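Long-range contact in replisome organizer (Bacillus phage SPP1, PDB 1NO1), which probably loads the replicative helicase in phage DNA replication and may also inhibit it, as a helicase loader/inhibitor: residues K11-F16 with N47-Y52. Sequence-based numbering, arbitrary orientation.
Sequences KAVSEF and NNLTDY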
loop_
_atom_site.group_PDB
_atom_site.type_symbol
_atom_site.label_atom_id
_atom_site.label_comp_id
_atom_site.label_asym_id
_atom_site.label_seq_id
_atom_site.Cartn_x
_atom_site.Cartn_y
_atom_site.Cartn_z
ATOM N N LYS A 11 4.218 -0.667 4.622
ATOM C CA LYS A 11 4.669 -0.109 5.904
ATOM C C LYS A 11 4.100 1.304 6.088
ATOM O O LYS A 11 3.831 1.736 7.210
ATOM C CB LYS A 11 6.199 -0.115 5.959
ATOM C CG LYS A 11 6.826 0.756 7.031
ATOM C CD LYS A 11 7.107 -0.014 8.324
ATOM C CE LYS A 11 7.675 0.911 9.405
ATOM N NZ LYS A 11 8.177 0.093 10.581
ATOM N N ALA A 12 3.882 2.009 4.982
ATOM C CA ALA A 12 3.326 3.357 5.043
ATOM C C ALA A 12 1.821 3.326 5.382
ATOM O O ALA A 12 1.324 4.140 6.194
ATOM C CB ALA A 12 3.602 4.120 3.732
ATOM N N VAL A 13 1.100 2.393 4.778
ATOM C CA VAL A 13 -0.315 2.258 5.055
ATOM C C VAL A 13 -0.476 2.017 6.559
ATOM O O VAL A 13 -1.323 2.622 7.260
ATOM C CB VAL A 13 -0.917 1.068 4.278
ATOM C CG1 VAL A 13 -2.359 0.799 4.740
ATOM C CG2 VAL A 13 -0.876 1.324 2.769
ATOM N N SER A 14 0.379 1.154 7.076
ATOM C CA SER A 14 0.359 0.854 8.499
ATOM C C SER A 14 0.733 2.064 9.365
ATOM O O SER A 14 0.225 2.233 10.478
ATOM C CB SER A 14 1.246 -0.376 8.781
ATOM O OG SER A 14 1.641 -0.401 10.145
ATOM N N GLU A 15 1.615 2.928 8.879
ATOM C CA GLU A 15 1.950 4.102 9.682
ATOM C C GLU A 15 0.747 5.065 9.738
ATOM O O GLU A 15 0.492 5.679 10.778
ATOM C CB GLU A 15 3.224 4.812 9.163
ATOM C CG GLU A 15 4.562 4.082 9.394
ATOM C CD GLU A 15 5.681 4.537 8.429
ATOM O OE1 GLU A 15 5.395 5.138 7.345
ATOM O OE2 GLU A 15 6.869 4.291 8.747
ATOM N N PHE A 16 0.027 5.197 8.623
ATOM C CA PHE A 16 -1.140 6.069 8.520
ATOM C C PHE A 16 -2.325 5.561 9.308
ATOM O O PHE A 16 -3.129 6.377 9.752
ATOM C CB PHE A 16 -1.616 6.227 7.063
ATOM C CG PHE A 16 -0.996 7.383 6.328
ATOM C CD1 PHE A 16 -0.233 7.166 5.195
ATOM C CD2 PHE A 16 -1.177 8.681 6.767
ATOM C CE1 PHE A 16 0.366 8.222 4.533
ATOM C CE2 PHE A 16 -0.611 9.743 6.075
ATOM C CZ PHE A 16 0.146 9.511 4.945
ATOM N N ASN A 47 2.783 8.894 -3.549
ATOM C CA ASN A 47 2.060 10.157 -3.661
ATOM C C ASN A 47 0.536 9.899 -3.598
ATOM O O ASN A 47 -0.184 10.606 -2.910
ATOM C CB ASN A 47 2.460 10.875 -4.940
ATOM C CG ASN A 47 1.948 12.302 -5.006
ATOM O OD1 ASN A 47 1.229 12.658 -5.931
ATOM N ND2 ASN A 47 2.335 13.134 -4.037
ATOM N N ASN A 48 0.058 8.875 -4.306
ATOM C CA ASN A 48 -1.358 8.516 -4.269
ATOM C C ASN A 48 -1.841 8.086 -2.853
ATOM O O ASN A 48 -2.976 8.392 -2.453
ATOM C CB ASN A 48 -1.645 7.412 -5.286
ATOM C CG ASN A 48 -1.494 7.882 -6.726
ATOM O OD1 ASN A 48 -1.457 9.083 -6.996
ATOM N ND2 ASN A 48 -1.396 6.937 -7.654
ATOM N N LEU A 49 -0.984 7.414 -2.074
ATOM C CA LEU A 49 -1.364 7.040 -0.716
ATOM C C LEU A 49 -1.561 8.284 0.129
ATOM O O LEU A 49 -2.521 8.401 0.901
ATOM C CB LEU A 49 -0.351 6.092 -0.092
ATOM C CG LEU A 49 -0.597 5.747 1.370
ATOM C CD1 LEU A 49 -1.836 4.880 1.600
ATOM C CD2 LEU A 49 0.629 5.057 1.924
ATOM N N THR A 50 -0.675 9.257 -0.029
ATOM C CA THR A 50 -0.848 10.499 0.685
ATOM C C THR A 50 -2.203 11.180 0.387
ATOM O O THR A 50 -2.903 11.598 1.323
ATOM C CB THR A 50 0.322 11.470 0.421
ATOM O OG1 THR A 50 1.507 10.934 0.998
ATOM C CG2 THR A 50 0.153 12.778 1.258
ATOM N N ASP A 51 -2.597 11.292 -0.887
ATOM C CA ASP A 51 -3.859 11.967 -1.175
ATOM C C ASP A 51 -5.063 11.169 -0.609
ATOM O O ASP A 51 -6.071 11.748 -0.188
ATOM C CB ASP A 51 -4.017 12.236 -2.678
ATOM C CG ASP A 51 -2.943 13.198 -3.225
ATOM O OD1 ASP A 51 -2.487 14.093 -2.462
ATOM O OD2 ASP A 51 -2.474 13.133 -4.404
ATOM N N TYR A 52 -4.960 9.847 -0.608
ATOM C CA TYR A 52 -6.014 8.989 -0.102
ATOM C C TYR A 52 -6.227 9.148 1.416
ATOM O O TYR A 52 -7.368 9.175 1.884
ATOM C CB TYR A 52 -5.702 7.527 -0.477
ATOM C CG TYR A 52 -6.705 6.562 0.079
ATOM C CD1 TYR A 52 -7.772 6.104 -0.711
ATOM C CD2 TYR A 52 -6.602 6.107 1.398
ATOM C CE1 TYR A 52 -8.735 5.236 -0.187
ATOM C CE2 TYR A 52 -7.535 5.240 1.926
ATOM C CZ TYR A 52 -8.618 4.811 1.144
ATOM O OH TYR A 52 -9.545 3.905 1.672
#
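Leu49 reaches from helix 42-55 to helix 3-16 and sets its two methyls and branch carbon against Ala12, Val13 and Phe16; leucine suits the place because its forked end lets one residue touch all three. Its CB leaves the backbone toward the partner helix, and CG, anti to the backbone N (chi1 175°), carries the branch point toward helix 3-16. CG lies 4.1 Å from both Phe16 CD1 and Phe16 CE1, the two side chains meeting tip to tip. There the chain forks. Leu49 CD1 meets Val13 CG2, the methyl that valine brings to the buried side, at 3.9 Å, the side chains crossing at about a right angle. Leu49 CD2 goes deepest, 3.6 Å from Ala12 CB, and also lies 4.0 Å from Phe16 CD1, near the plane of the ring and at its edge. Alanine's short side chain lets CD2 come close to the helix backbone, 3.9 Å from Val13 N. Phe16 offers a broad apolar edge at the more exposed margin, where its CZ approaches Thr50 OG1 at 4.4 Å; that hydroxyl makes a weak hydrogen bond to Met46 O in its own helix. Phe21, touching Val13, extends the apolar core of this small helical domain. The axes of segments 11-16 and 47-52 run nearly parallel, 19° apart, and come within 11.0 Å. With only apolar side chains at its centre, the contact relies on shape and the hydrophobic effect rather than on directional bonds.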